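Local coordinates for putative uncharacterized protein (PDB 4ZKQ) that probably binds host chemokines as a secreted decoy receptor of a rodent gammaherpesvirus, at residues 25-30 against 46-51. Numbering follows the deposited sequence.
Sequences DILFRK and DIITQT
R29 lies across the C-terminal end of helix 44-51, facing the backbone carbonyls of T49, Q50 and T51. Its CG lies between the backbone N and the carbonyl carbon (chi1 62°), and CD, anti to CA (chi2 179°), packs closely at 3.2 Å from Q50 O, while CB sits 3.5 Å from T49 O. T51 O stands over the centre of the guanidinium, 3.6 Å above its plane, and Q50 O lies at the edge near that plane. Neither is hydrogen-bonded to the guanidinium; their attraction is probably electrostatic, a cation facing the negative end of a helix, which suits arginine's long, flat charge. The guanidinium is steered by a salt bridge from NE to D53 and a bond from NH1 to A34 O, and T51 O accepts from H167.

Apolar contact is smaller: the branched ends of L27 and I48 meet, CD1 to CG2, at 3.8 Å.

Within the helix, T51 OG1, on a short side chain able to fold back four residues, donates to I47 O (2.8 Å), which also takes T51 N from the opposite face of its plane.

The link leaving edge strand 23-26 thus packs against helix 44-51, while L27 and I48 both rest on I55 of the adjacent strand 54-59 and I48 also reaches L165 of strand 161-169.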
loop_
_atom_site.group_PDB
_atom_site.type_symbol
_atom_site.label_atom_id
_atom_site.label_comp_id
_atom_site.label_asym_id
_atom_site.label_seq_id
_atom_site.Cartn_x
_atom_site.Cartn_y
_atom_site.Cartn_z
ATOM N N ASP A 25 10.542 2.576 -6.324
ATOM C CA ASP A 25 11.457 1.576 -6.866
ATOM C C ASP A 25 10.854 0.202 -6.672
ATOM O O ASP A 25 10.296 -0.079 -5.606
ATOM C CB ASP A 25 12.815 1.602 -6.163
ATOM C CG ASP A 25 13.599 2.872 -6.431
ATOM O OD1 ASP A 25 13.367 3.514 -7.474
ATOM O OD2 ASP A 25 14.457 3.214 -5.592
ATOM N N ILE A 26 10.985 -0.661 -7.676
ATOM C CA ILE A 26 10.790 -2.093 -7.461
ATOM C C ILE A 26 12.125 -2.675 -7.012
ATOM O O ILE A 26 13.160 -2.413 -7.623
ATOM C CB ILE A 26 10.307 -2.824 -8.727
ATOM C CG1 ILE A 26 9.151 -2.064 -9.373
ATOM C CG2 ILE A 26 9.911 -4.272 -8.397
ATOM C CD1 ILE A 26 7.974 -1.830 -8.443
ATOM N N LEU A 27 12.104 -3.458 -5.945
ATOM C CA LEU A 27 13.338 -3.978 -5.375
ATOM C C LEU A 27 13.502 -5.439 -5.765
ATOM O O LEU A 27 12.572 -6.067 -6.268
ATOM C CB LEU A 27 13.334 -3.810 -3.853
ATOM C CG LEU A 27 13.155 -2.356 -3.389
ATOM C CD1 LEU A 27 12.855 -2.268 -1.890
ATOM C CD2 LEU A 27 14.364 -1.501 -3.727
ATOM N N PHE A 28 14.695 -5.972 -5.535
ATOM C CA PHE A 28 14.985 -7.365 -5.844
ATOM C C PHE A 28 15.653 -8.010 -4.639
ATOM O O PHE A 28 16.874 -8.123 -4.588
ATOM C CB PHE A 28 15.885 -7.446 -7.089
ATOM C CG PHE A 28 15.950 -8.813 -7.730
ATOM C CD1 PHE A 28 15.009 -9.791 -7.455
ATOM C CD2 PHE A 28 16.970 -9.112 -8.619
ATOM C CE1 PHE A 28 15.083 -11.036 -8.055
ATOM C CE2 PHE A 28 17.047 -10.354 -9.218
ATOM C CZ PHE A 28 16.105 -11.315 -8.934
ATOM N N ARG A 29 14.867 -8.428 -3.651
ATOM C CA ARG A 29 15.475 -8.948 -2.439
ATOM C C ARG A 29 15.957 -10.379 -2.668
ATOM O O ARG A 29 15.422 -11.123 -3.494
ATOM C CB ARG A 29 14.517 -8.878 -1.249
ATOM C CG ARG A 29 13.259 -9.677 -1.362
ATOM C CD ARG A 29 12.475 -9.483 -0.076
ATOM N NE ARG A 29 11.054 -9.784 -0.213
ATOM C CZ ARG A 29 10.329 -10.488 0.655
ATOM N NH1 ARG A 29 10.873 -11.024 1.746
ATOM N NH2 ARG A 29 9.040 -10.662 0.422
ATOM N N LYS A 30 16.996 -10.733 -1.924
ATOM C CA LYS A 30 17.690 -12.004 -2.065
ATOM C C LYS A 30 16.818 -13.174 -1.622
ATOM O O LYS A 30 16.819 -14.232 -2.252
ATOM C CB LYS A 30 18.981 -11.943 -1.240
ATOM C CG LYS A 30 19.944 -13.093 -1.403
ATOM C CD LYS A 30 21.306 -12.725 -0.814
ATOM C CE LYS A 30 21.216 -12.402 0.674
ATOM N NZ LYS A 30 22.552 -12.155 1.287
ATOM N N ASP A 46 18.309 -2.084 6.403
ATOM C CA ASP A 46 18.454 -3.531 6.367
ATOM C C ASP A 46 17.091 -4.204 6.334
ATOM O O ASP A 46 16.917 -5.215 5.662
ATOM C CB ASP A 46 19.246 -4.049 7.570
ATOM C CG ASP A 46 20.743 -3.790 7.452
ATOM O OD1 ASP A 46 21.199 -3.285 6.404
ATOM O OD2 ASP A 46 21.466 -4.111 8.415
ATOM N N ILE A 47 16.136 -3.662 7.087
ATOM C CA ILE A 47 14.759 -4.142 7.009
ATOM C C ILE A 47 14.285 -4.065 5.564
ATOM O O ILE A 47 13.692 -5.009 5.043
ATOM C CB ILE A 47 13.798 -3.323 7.894
ATOM C CG1 ILE A 47 14.164 -3.473 9.371
ATOM C CG2 ILE A 47 12.344 -3.757 7.660
ATOM C CD1 ILE A 47 13.427 -2.510 10.293
ATOM N N ILE A 48 14.534 -2.929 4.920
ATOM C CA ILE A 48 14.091 -2.751 3.546
ATOM C C ILE A 48 14.790 -3.762 2.627
ATOM O O ILE A 48 14.146 -4.455 1.830
ATOM C CB ILE A 48 14.359 -1.317 3.052
ATOM C CG1 ILE A 48 13.480 -0.338 3.838
ATOM C CG2 ILE A 48 14.083 -1.204 1.547
ATOM C CD1 ILE A 48 13.875 1.096 3.689
ATOM N N THR A 49 16.111 -3.844 2.751
ATOM C CA THR A 49 16.905 -4.793 1.968
ATOM C C THR A 49 16.378 -6.215 2.071
ATOM O O THR A 49 16.317 -6.940 1.081
ATOM C CB THR A 49 18.377 -4.787 2.426
ATOM O OG1 THR A 49 18.985 -3.566 2.005
ATOM C CG2 THR A 49 19.162 -5.973 1.841
ATOM N N GLN A 50 16.000 -6.620 3.274
ATOM C CA GLN A 50 15.643 -8.013 3.491
ATOM C C GLN A 50 14.180 -8.356 3.192
ATOM O O GLN A 50 13.905 -9.488 2.810
ATOM C CB GLN A 50 15.964 -8.409 4.930
ATOM C CG GLN A 50 17.461 -8.422 5.230
ATOM C CD GLN A 50 17.765 -8.817 6.666
ATOM O OE1 GLN A 50 16.932 -9.411 7.349
ATOM N NE2 GLN A 50 18.960 -8.472 7.133
ATOM N N THR A 51 13.250 -7.409 3.359
ATOM C CA THR A 51 11.819 -7.762 3.371
ATOM C C THR A 51 10.905 -6.961 2.435
ATOM O O THR A 51 9.724 -7.288 2.312
ATOM C CB THR A 51 11.246 -7.637 4.806
ATOM O OG1 THR A 51 11.222 -6.263 5.214
ATOM C CG2 THR A 51 12.093 -8.453 5.787
#